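Local atomic coordinates of short-chain dehydrogenase/reductase SDR (Paraburkholderia phymatum, PDB entry 5VA8), a protein that binds NADP in a Rossmann-type fold and probably catalyses an NADP(H)-dependent oxidation or reduction. Residues A[11-17]-A[35-41]; A[145-151]-A[165-169]; A[224-228]-A[259-263]. Residue numbers count along the deposited sequence, not the author numbering.

Interaction 1: A[11-17]-A[35-41]; sequences LGIAGKS and LAAEGVN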
loop_
_atom_site.group_PDB
_atom_site.type_symbol
_atom_site.label_atom_id
_atom_site.label_comp_id
_atom_site.label_asym_id
_atom_site.label_seq_id
_atom_site.Cartn_x
_atom_site.Cartn_y
_atom_site.Cartn_z
ATOM N N LEU A 11 -5.382 -23.556 -19.962
ATOM C CA LEU A 11 -6.076 -22.635 -19.068
ATOM C C LEU A 11 -7.493 -23.081 -18.725
ATOM O O LEU A 11 -8.142 -22.427 -17.899
ATOM C CB LEU A 11 -6.115 -21.230 -19.675
ATOM C CG LEU A 11 -4.736 -20.600 -19.902
ATOM C CD1 LEU A 11 -4.896 -19.114 -20.234
ATOM C CD2 LEU A 11 -3.822 -20.817 -18.706
ATOM N N GLY A 12 -7.987 -24.154 -19.342
ATOM C CA GLY A 12 -9.257 -24.740 -18.960
ATOM C C GLY A 12 -10.495 -23.935 -19.290
ATOM O O GLY A 12 -11.547 -24.187 -18.697
ATOM N N ILE A 13 -10.420 -22.988 -20.230
ATOM C CA ILE A 13 -11.545 -22.094 -20.482
ATOM C C ILE A 13 -12.036 -22.178 -21.928
ATOM O O ILE A 13 -12.786 -21.316 -22.378
ATOM C CB ILE A 13 -11.202 -20.643 -20.085
ATOM C CG1 ILE A 13 -9.899 -20.160 -20.745
ATOM C CG2 ILE A 13 -11.114 -20.535 -18.563
ATOM C CD1 ILE A 13 -9.577 -18.668 -20.460
ATOM N N ALA A 14 -11.635 -23.216 -22.657
ATOM C CA ALA A 14 -12.139 -23.417 -24.007
ATOM C C ALA A 14 -13.652 -23.591 -23.983
ATOM O O ALA A 14 -14.194 -24.349 -23.172
ATOM C CB ALA A 14 -11.477 -24.639 -24.646
ATOM N N GLY A 15 -14.334 -22.879 -24.878
ATOM C CA GLY A 15 -15.771 -22.974 -24.981
ATOM C C GLY A 15 -16.530 -22.032 -24.073
ATOM O O GLY A 15 -17.755 -21.895 -24.232
ATOM N N LYS A 16 -15.849 -21.373 -23.141
ATOM C CA LYS A 16 -16.491 -20.363 -22.327
ATOM C C LYS A 16 -16.724 -19.111 -23.161
ATOM O O LYS A 16 -16.218 -18.969 -24.279
ATOM C CB LYS A 16 -15.653 -20.047 -21.086
ATOM C CG LYS A 16 -15.597 -21.211 -20.098
ATOM C CD LYS A 16 -15.064 -20.763 -18.755
ATOM C CE LYS A 16 -14.796 -21.952 -17.830
ATOM N NZ LYS A 16 -16.024 -22.738 -17.511
ATOM N N SER A 17 -17.525 -18.206 -22.619
ATOM C CA SER A 17 -17.894 -16.990 -23.327
ATOM C C SER A 17 -17.314 -15.779 -22.615
ATOM O O SER A 17 -17.333 -15.695 -21.384
ATOM C CB SER A 17 -19.411 -16.857 -23.447
ATOM O OG SER A 17 -20.023 -16.804 -22.172
ATOM N N LEU A 35 -7.619 -14.488 -25.141
ATOM C CA LEU A 35 -8.716 -15.366 -24.731
ATOM C C LEU A 35 -9.140 -16.278 -25.878
ATOM O O LEU A 35 -9.310 -17.490 -25.691
ATOM C CB LEU A 35 -9.901 -14.536 -24.220
ATOM C CG LEU A 35 -9.643 -13.779 -22.915
ATOM C CD1 LEU A 35 -10.748 -12.753 -22.647
ATOM C CD2 LEU A 35 -9.513 -14.754 -21.740
ATOM N N ALA A 36 -9.291 -15.720 -27.083
ATOM C CA ALA A 36 -9.649 -16.546 -28.235
ATOM C C ALA A 36 -8.614 -17.637 -28.483
ATOM O O ALA A 36 -8.967 -18.762 -28.863
ATOM C CB ALA A 36 -9.812 -15.669 -29.479
ATOM N N ALA A 37 -7.325 -17.322 -28.281
ATOM C CA ALA A 37 -6.267 -18.307 -28.478
ATOM C C ALA A 37 -6.401 -19.490 -27.531
ATOM O O ALA A 37 -5.899 -20.579 -27.834
ATOM C CB ALA A 37 -4.893 -17.656 -28.289
ATOM N N GLU A 38 -7.056 -19.300 -26.391
ATOM C CA GLU A 38 -7.321 -20.387 -25.462
ATOM C C GLU A 38 -8.716 -20.973 -25.652
ATOM O O GLU A 38 -9.204 -21.701 -24.780
ATOM C CB GLU A 38 -7.119 -19.906 -24.024
ATOM C CG GLU A 38 -5.762 -19.230 -23.766
ATOM C CD GLU A 38 -4.558 -20.075 -24.180
ATOM O OE1 GLU A 38 -4.634 -21.324 -24.147
ATOM O OE2 GLU A 38 -3.524 -19.480 -24.556
ATOM N N GLY A 39 -9.359 -20.681 -26.783
ATOM C CA GLY A 39 -10.620 -21.296 -27.129
ATOM C C GLY A 39 -11.854 -20.601 -26.607
ATOM O O GLY A 39 -12.945 -21.171 -26.708
ATOM N N VAL A 40 -11.721 -19.397 -26.064
ATOM C CA VAL A 40 -12.865 -18.649 -25.547
ATOM C C VAL A 40 -13.616 -18.002 -26.704
ATOM O O VAL A 40 -13.007 -17.383 -27.584
ATOM C CB VAL A 40 -12.405 -17.581 -24.541
ATOM C CG1 VAL A 40 -13.603 -16.781 -24.028
ATOM C CG2 VAL A 40 -11.639 -18.229 -23.384
ATOM N N ASN A 41 -14.944 -18.133 -26.701
ATOM C CA ASN A 41 -15.769 -17.378 -27.641
ATOM C C ASN A 41 -15.841 -15.928 -27.181
ATOM O O ASN A 41 -16.227 -15.660 -26.042
ATOM C CB ASN A 41 -17.163 -17.993 -27.725
ATOM C CG ASN A 41 -17.139 -19.408 -28.253
ATOM O OD1 ASN A 41 -16.526 -19.690 -29.279
ATOM N ND2 ASN A 41 -17.797 -20.319 -27.539
HETATM O O HOH W 1 -5.611 -23.130 -22.715
HETATM O O HOH W 2 -8.394 -22.945 -22.453
#

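Interaction 2: A[145-151]-A[165-169]; sequences NITSSSV and RSGLT. With TCE (3,3',3''-phosphanetriyltripropanoic acid), chain F; NAP (NADP nicotinamide-adenine-dinucleotide phosphate), chain E.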
loop_
_atom_site.group_PDB
_atom_site.type_symbol
_atom_site.label_atom_id
_atom_site.label_comp_id
_atom_site.label_asym_id
_atom_site.label_seq_id
_atom_site.Cartn_x
_atom_site.Cartn_y
_atom_site.Cartn_z
ATOM N N ASN A 145 -10.704 -5.854 -14.841
ATOM C CA ASN A 145 -10.880 -4.437 -15.157
ATOM C C ASN A 145 -9.543 -3.856 -15.602
ATOM O O ASN A 145 -8.575 -3.868 -14.838
ATOM C CB ASN A 145 -11.405 -3.666 -13.947
ATOM C CG ASN A 145 -12.648 -4.291 -13.366
ATOM O OD1 ASN A 145 -13.674 -4.358 -14.037
ATOM N ND2 ASN A 145 -12.564 -4.759 -12.125
ATOM N N ILE A 146 -9.493 -3.323 -16.821
ATOM C CA ILE A 146 -8.293 -2.625 -17.274
ATOM C C ILE A 146 -8.330 -1.227 -16.683
ATOM O O ILE A 146 -9.242 -0.447 -16.984
ATOM C CB ILE A 146 -8.226 -2.565 -18.805
ATOM C CG1 ILE A 146 -8.131 -3.972 -19.398
ATOM C CG2 ILE A 146 -7.046 -1.676 -19.252
ATOM C CD1 ILE A 146 -8.158 -3.971 -20.931
ATOM N N THR A 147 -7.349 -0.909 -15.830
ATOM C CA THR A 147 -7.331 0.399 -15.184
ATOM C C THR A 147 -6.070 1.132 -15.618
ATOM O O THR A 147 -5.930 1.429 -16.811
ATOM C CB THR A 147 -7.469 0.286 -13.656
ATOM O OG1 THR A 147 -6.386 -0.463 -13.084
ATOM C CG2 THR A 147 -8.804 -0.400 -13.303
ATOM N N SER A 148 -5.145 1.395 -14.694
ATOM C CA SER A 148 -3.987 2.233 -15.002
ATOM C C SER A 148 -3.040 2.222 -13.817
ATOM O O SER A 148 -3.471 2.085 -12.670
ATOM C CB SER A 148 -4.406 3.678 -15.296
ATOM O OG SER A 148 -3.257 4.474 -15.565
ATOM N N SER A 149 -1.754 2.441 -14.106
ATOM C CA SER A 149 -0.802 2.732 -13.043
ATOM C C SER A 149 -1.199 3.974 -12.247
ATOM O O SER A 149 -0.689 4.169 -11.141
ATOM C CB SER A 149 0.597 2.933 -13.634
ATOM O OG SER A 149 0.660 4.177 -14.326
ATOM N N SER A 150 -2.083 4.819 -12.799
ATOM C CA SER A 150 -2.517 6.043 -12.123
ATOM C C SER A 150 -3.150 5.781 -10.757
ATOM O O SER A 150 -3.208 6.705 -9.935
ATOM C CB SER A 150 -3.520 6.801 -12.999
ATOM O OG SER A 150 -4.764 6.089 -13.032
ATOM N N VAL A 151 -3.640 4.561 -10.491
ATOM C CA VAL A 151 -4.204 4.277 -9.177
ATOM C C VAL A 151 -3.125 3.968 -8.143
ATOM O O VAL A 151 -3.402 4.043 -6.940
ATOM C CB VAL A 151 -5.214 3.118 -9.235
ATOM C CG1 VAL A 151 -6.256 3.354 -10.333
ATOM C CG2 VAL A 151 -4.523 1.807 -9.445
ATOM N N ARG A 165 -10.362 6.197 -11.910
ATOM C CA ARG A 165 -9.980 4.793 -11.859
ATOM C C ARG A 165 -9.690 4.347 -10.441
ATOM O O ARG A 165 -9.880 3.167 -10.122
ATOM C CB ARG A 165 -8.767 4.544 -12.749
ATOM C CG ARG A 165 -9.048 4.945 -14.199
ATOM C CD ARG A 165 -7.917 4.434 -15.046
ATOM N NE ARG A 165 -7.827 5.000 -16.389
ATOM C CZ ARG A 165 -8.306 4.443 -17.496
ATOM N NH1 ARG A 165 -9.020 3.313 -17.450
ATOM N NH2 ARG A 165 -8.060 5.029 -18.665
ATOM N N SER A 166 -9.257 5.276 -9.583
ATOM C CA SER A 166 -9.114 4.968 -8.166
ATOM C C SER A 166 -10.472 4.721 -7.524
ATOM O O SER A 166 -10.594 3.887 -6.612
ATOM C CB SER A 166 -8.380 6.104 -7.457
ATOM O OG SER A 166 -7.029 6.177 -7.899
ATOM N N GLY A 167 -11.489 5.463 -7.971
ATOM C CA GLY A 167 -12.845 5.212 -7.504
ATOM C C GLY A 167 -13.309 3.814 -7.840
ATOM O O GLY A 167 -13.864 3.108 -6.991
ATOM N N LEU A 168 -13.119 3.402 -9.093
ATOM C CA LEU A 168 -13.463 2.029 -9.458
ATOM C C LEU A 168 -12.752 1.045 -8.547
ATOM O O LEU A 168 -13.362 0.105 -8.023
ATOM C CB LEU A 168 -13.085 1.755 -10.914
ATOM C CG LEU A 168 -13.308 0.303 -11.350
ATOM C CD1 LEU A 168 -14.790 -0.043 -11.241
ATOM C CD2 LEU A 168 -12.810 0.083 -12.786
ATOM N N THR A 169 -11.443 1.241 -8.372
ATOM C CA THR A 169 -10.626 0.271 -7.652
ATOM C C THR A 169 -11.084 0.108 -6.210
ATOM O O THR A 169 -11.121 -1.015 -5.683
ATOM C CB THR A 169 -9.165 0.709 -7.708
ATOM O OG1 THR A 169 -8.774 0.821 -9.080
ATOM C CG2 THR A 169 -8.270 -0.320 -7.019
HETATM O O16 TCE F . -6.014 7.062 -18.290
HETATM C C14 TCE F . -4.863 6.627 -18.013
HETATM O O15 TCE F . -4.498 6.512 -16.820
HETATM C C5 TCE F . -3.901 6.267 -19.145
HETATM C C2 TCE F . -2.504 6.105 -18.554
HETATM P P TCE F . -1.381 5.384 -19.844
HETATM C C3 TCE F . -1.648 6.163 -21.491
HETATM C C6 TCE F . -1.182 7.595 -21.267
HETATM C C8 TCE F . -1.476 8.371 -22.534
HETATM O O10 TCE F . -0.545 9.028 -23.053
HETATM O O9 TCE F . -2.628 8.340 -23.048
HETATM C C1 TCE F . 0.364 5.550 -19.277
HETATM C C4 TCE F . 0.490 4.791 -17.960
HETATM C C11 TCE F . 1.906 5.000 -17.454
HETATM O O12 TCE F . 2.312 4.420 -16.411
HETATM O O13 TCE F . 2.667 5.763 -18.106
HETATM P PA NAP E . -6.378 2.180 -27.965
HETATM O O1A NAP E . -5.250 1.477 -28.606
HETATM O O2A NAP E . -6.712 3.548 -28.523
HETATM O O5B NAP E . -7.646 1.205 -28.075
HETATM C C5B NAP E . -8.901 1.637 -27.528
HETATM C C4B NAP E . -9.954 0.691 -28.036
HETATM O O4B NAP E . -11.174 0.921 -27.301
HETATM C C3B NAP E . -10.327 0.863 -29.509
HETATM O O3B NAP E . -10.748 -0.386 -30.038
HETATM C C2B NAP E . -11.498 1.838 -29.422
HETATM O O2B NAP E . -12.253 1.786 -30.654
HETATM C C1B NAP E . -12.213 1.278 -28.191
HETATM N N9A NAP E . -13.067 2.234 -27.494
HETATM C C8A NAP E . -12.678 3.417 -26.925
HETATM N N7A NAP E . -13.631 4.032 -26.264
HETATM C C5A NAP E . -14.729 3.198 -26.418
HETATM C C6A NAP E . -16.061 3.291 -25.970
HETATM N N6A NAP E . -16.531 4.308 -25.238
HETATM N N1A NAP E . -16.911 2.296 -26.309
HETATM C C2A NAP E . -16.442 1.274 -27.038
HETATM N N3A NAP E . -15.209 1.079 -27.517
HETATM C C4A NAP E . -14.397 2.085 -27.175
HETATM O O3 NAP E . -6.123 2.361 -26.397
HETATM P PN NAP E . -5.346 1.477 -25.311
HETATM O O1N NAP E . -5.599 0.045 -25.564
HETATM O O2N NAP E . -3.951 1.963 -25.252
HETATM O O5D NAP E . -6.105 1.954 -23.989
HETATM C C5D NAP E . -7.171 1.172 -23.411
HETATM C C4D NAP E . -7.439 1.766 -22.050
HETATM O O4D NAP E . -6.264 1.589 -21.225
HETATM C C3D NAP E . -7.743 3.269 -22.031
HETATM O O3D NAP E . -8.687 3.578 -21.006
HETATM C C2D NAP E . -6.386 3.874 -21.689
HETATM O O2D NAP E . -6.448 5.168 -21.097
HETATM C C1D NAP E . -5.901 2.828 -20.690
HETATM N N1N NAP E . -4.432 2.829 -20.478
HETATM C C2N NAP E . -3.597 2.798 -21.530
HETATM C C3N NAP E . -2.235 2.738 -21.325
HETATM C C7N NAP E . -1.204 2.684 -22.411
HETATM O O7N NAP E . -0.046 3.070 -22.160
HETATM N N7N NAP E . -1.598 2.353 -23.637
HETATM C C4N NAP E . -1.769 2.632 -20.016
HETATM C C5N NAP E . -2.659 2.681 -18.956
HETATM C C6N NAP E . -3.993 2.797 -19.206
HETATM P P2B NAP E . -13.276 2.965 -31.061
HETATM O O1X NAP E . -14.426 2.873 -30.113
HETATM O O2X NAP E . -12.527 4.293 -30.944
HETATM O O3X NAP E . -13.644 2.638 -32.522
HETATM O O HOH W 3 -9.958 0.972 -19.178
HETATM O O HOH W 4 -6.880 -0.834 -10.400
HETATM O O HOH W 5 -5.614 5.255 -5.814
#

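Interaction 3: A[224-228]-A[259-263]; sequences TIPAR and DGGAY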
loop_
_atom_site.group_PDB
_atom_site.type_symbol
_atom_site.label_atom_id
_atom_site.label_comp_id
_atom_site.label_asym_id
_atom_site.label_seq_id
_atom_site.Cartn_x
_atom_site.Cartn_y
_atom_site.Cartn_z
ATOM N N THR A 224 13.896 5.693 -18.973
ATOM C CA THR A 224 13.559 5.864 -17.570
ATOM C C THR A 224 12.819 4.667 -16.989
ATOM O O THR A 224 12.636 4.610 -15.770
ATOM C CB THR A 224 12.711 7.126 -17.382
ATOM O OG1 THR A 224 11.378 6.888 -17.849
ATOM C CG2 THR A 224 13.313 8.291 -18.161
ATOM N N ILE A 225 12.388 3.724 -17.824
ATOM C CA ILE A 225 11.644 2.546 -17.373
ATOM C C ILE A 225 12.662 1.469 -17.030
ATOM O O ILE A 225 13.542 1.191 -17.855
ATOM C CB ILE A 225 10.677 2.045 -18.455
ATOM C CG1 ILE A 225 9.694 3.146 -18.846
ATOM C CG2 ILE A 225 9.921 0.817 -17.971
ATOM C CD1 ILE A 225 8.927 2.836 -20.100
ATOM N N PRO A 226 12.606 0.853 -15.843
ATOM C CA PRO A 226 13.630 -0.155 -15.517
ATOM C C PRO A 226 13.728 -1.259 -16.561
ATOM O O PRO A 226 14.838 -1.652 -16.925
ATOM C CB PRO A 226 13.176 -0.670 -14.143
ATOM C CG PRO A 226 12.451 0.508 -13.539
ATOM C CD PRO A 226 11.744 1.170 -14.688
ATOM N N ALA A 227 12.600 -1.737 -17.099
ATOM C CA ALA A 227 12.675 -2.745 -18.156
ATOM C C ALA A 227 13.202 -2.187 -19.475
ATOM O O ALA A 227 13.530 -2.980 -20.364
ATOM C CB ALA A 227 11.303 -3.380 -18.392
ATOM N N ARG A 228 13.263 -0.860 -19.635
ATOM C CA ARG A 228 13.874 -0.186 -20.784
ATOM C C ARG A 228 13.093 -0.388 -22.075
ATOM O O ARG A 228 13.656 -0.259 -23.171
ATOM C CB ARG A 228 15.328 -0.628 -20.987
ATOM C CG ARG A 228 16.244 -0.287 -19.834
ATOM C CD ARG A 228 16.421 1.212 -19.680
ATOM N NE ARG A 228 17.559 1.526 -18.818
ATOM C CZ ARG A 228 17.454 1.851 -17.535
ATOM N NH1 ARG A 228 16.262 1.909 -16.958
ATOM N NH2 ARG A 228 18.545 2.116 -16.828
ATOM N N ASP A 259 4.166 -2.982 -15.555
ATOM C CA ASP A 259 4.743 -1.686 -15.899
ATOM C C ASP A 259 6.262 -1.697 -16.027
ATOM O O ASP A 259 6.862 -0.610 -16.048
ATOM C CB ASP A 259 4.316 -0.623 -14.862
ATOM C CG ASP A 259 5.066 -0.738 -13.531
ATOM O OD1 ASP A 259 5.663 -1.795 -13.230
ATOM O OD2 ASP A 259 5.050 0.259 -12.778
ATOM N N GLY A 260 6.906 -2.855 -16.130
ATOM C CA GLY A 260 8.352 -2.846 -16.270
ATOM C C GLY A 260 9.094 -2.276 -15.085
ATOM O O GLY A 260 10.256 -1.868 -15.229
ATOM N N GLY A 261 8.462 -2.245 -13.910
ATOM C CA GLY A 261 9.079 -1.739 -12.701
ATOM C C GLY A 261 9.063 -0.235 -12.545
ATOM O O GLY A 261 9.707 0.283 -11.625
ATOM N N ALA A 262 8.337 0.482 -13.408
ATOM C CA ALA A 262 8.402 1.942 -13.423
ATOM C C ALA A 262 7.883 2.553 -12.125
ATOM O O ALA A 262 8.444 3.543 -11.633
ATOM C CB ALA A 262 7.613 2.472 -14.616
ATOM N N TYR A 263 6.802 2.009 -11.575
ATOM C CA TYR A 263 6.325 2.462 -10.273
ATOM C C TYR A 263 7.351 2.096 -9.213
ATOM O O TYR A 263 7.740 0.931 -9.122
ATOM C CB TYR A 263 4.979 1.814 -9.949
ATOM C CG TYR A 263 4.495 1.957 -8.520
ATOM C CD1 TYR A 263 4.079 3.181 -8.018
ATOM C CD2 TYR A 263 4.424 0.847 -7.687
ATOM C CE1 TYR A 263 3.606 3.290 -6.706
ATOM C CE2 TYR A 263 3.953 0.947 -6.396
ATOM C CZ TYR A 263 3.548 2.164 -5.912
ATOM O OH TYR A 263 3.087 2.238 -4.617
#

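Interaction 1: A[11-17]-A[35-41]
Where a helix hands over to the next strand of a Rossmann fold, its end can be tied to the loop that leads into the neighbouring strand, and residues 11-17 and 35-41 illustrate this. The helix closes in a Schellman motif, with Val40 N bonded to Leu35 O at 3.1 Å, Gly39 N bonded to Ala36 O at 2.9 Å, and Gly39 at positive phi as the C-prime residue. Opposite it, a type II turn runs from Ile13 to Lys16. The Ile13-Lys16 turn is tied to the helix end through Gly15 N, which donates to Gly39 O at 2.9 Å in an almost straight bond. Gly39 and Ala14 pass with CA atoms 4.1 Å apart, and a beta-carbon on Gly39 would collide with Ala14 CB. Next, Asn41 N donates to Lys16 O at 2.9 Å, and Ser17 pairs with Asn41 as a parallel bridge.

Among the side chains, Ile13 CD1 reaches Val40 CG2 at 3.6 Å and Leu35 CD2 at 4.1 Å, while Leu11 CD1 rests on Glu38 CG at 3.6 Å. Two waters fill the wider end: one links Leu11 N to Glu38 OE1, the other Ile13 N to Glu38 O.

Beyond the segments, Asn41 OD1 accepts from Asp66 N, and Leu11 and Glu38 pack on Met9 and His8 of a second subunit. Leu11 also touches helix 233-243, and Ala36 helix 49-63. Leu35 and Val40 lie against strand 17-20, so the contact sits where strands 17-20 and 41-46 begin side by side, at the end of helix 26-37.

Interaction 2: A[145-151]-A[165-169]
The end of a parallel strand and the helix that follows it often build a binding site together, as residues 145-151 and 165-169 do here. Asn145, still in the strand, sets CB against Leu168 CD2 at 4.2 Å while its side-chain amide, through ND2 and OD1, bonds to Asn188 and Asn95. Ile146 follows, its carbonyl O held by a water at 2.7 Å that is also 3.1 Å from Arg165 NH1. Thr147 leaves the strand; its O lies over one face of the Arg165 guanidinium, 3.7 Å from NH1. A second water joins Thr147 OG1 to Thr169 OG1, which donates to Arg165 O one helical turn back.

Ser148 OG accepts from Ser150 N at 3.0 Å, an ST turn. Ser148 OG also donates to O15 of the bound phosphine tricarboxylate at 2.7 Å, while Ser148 CB touches Arg165 CD at 3.6 Å. Ser149 OG donates to O12 of the same ligand at 2.7 Å, and Ser150 OG pairs with Ser161 OG. Val151 packs CG1 on Arg165 CB at 3.7 Å.

The Arg165 side chain runs past Thr147 and Ser148 to the ligands, where NH2 donates to O3D of NADP at 2.8 Å and to O16 of the tricarboxylate at 2.9 Å. Thr147 O lies 3.4 Å from nicotinamide C6N, and Ser148 OG 3.9 Å from C5N. In this beta-alpha-beta unit, Ser148 probably matches the active-site serine of short-chain dehydrogenases/reductases; Ser161 and Arg165 probably stand where classical members carry the Tyr and Lys of YxxxK, Arg165 bonding the nicotinamide ribose as that Lys does.

Interaction 3: A[224-228]-A[259-263]
A glycine turn can take a proline ring against its backbone, as Gly260 and Pro226 do, the two residues that bury most surface here. Gly260 lies within a type I' turn from Asp259 to Ala262, Pro226 within a type I turn from Ile225 to Arg228. The Gly260 carbonyl is the focus: its O accepts from Ala227 N at 3.0 Å and lies 3.3 Å from Pro226 CB. The proline ring spreads along the turn, with CG 3.4 Å from Gly261 O and CD 3.7 Å from Ala262 CA. A beta-carbon on Gly260 would be tight against both Ala227 CB and Ile225 CG2, and its positive phi independently favours glycine.

Ile225 CG2 lies 3.9 Å from both Asp259 O and Gly260 O, and more loosely, at 4.4 Å, from Ala262 CB. Each turn is braced from within. Asp259 OD1 accepts from Gly261 N at 2.9 Å in an Asx turn and OD2 from Tyr263 N at 2.8 Å, while Arg228 NH1 and Arg228 N both donate to Ile225 O, at 3.0 and 2.7 Å. A second subunit packs against the contact, its Ala180 on Pro226 and its Arg177 bonding to Tyr263 O.

One backbone hydrogen bond and close packing of the proline ring on glycine carbonyls join the loop after helix 214-222 to the loop after strand 255-258, which suggests that fit matters more than charge.

The three interactions follow one another along the chain, distributed over one seven-stranded parallel sheet. Interaction 1 joins the loop before strand 17-20 to the end of helix 26-37 and the start of strand 41-46. Interaction 2, about 26 Å away between centres and across the chain's centre, uses the end of strand 141-146 and binds both ligands. Interaction 3 joins two loops: 259-263 follows strand 255-258, an edge strand within this chain, and 224-228 lies between helices 214-222 and 233-243. Its centre is about 19 Å from interaction 2 and about 31 Å from interaction 1. All three touch the second subunit; interaction 2 also meets the third and interaction 3 the fourth, so these elements take part in the four-chain assembly.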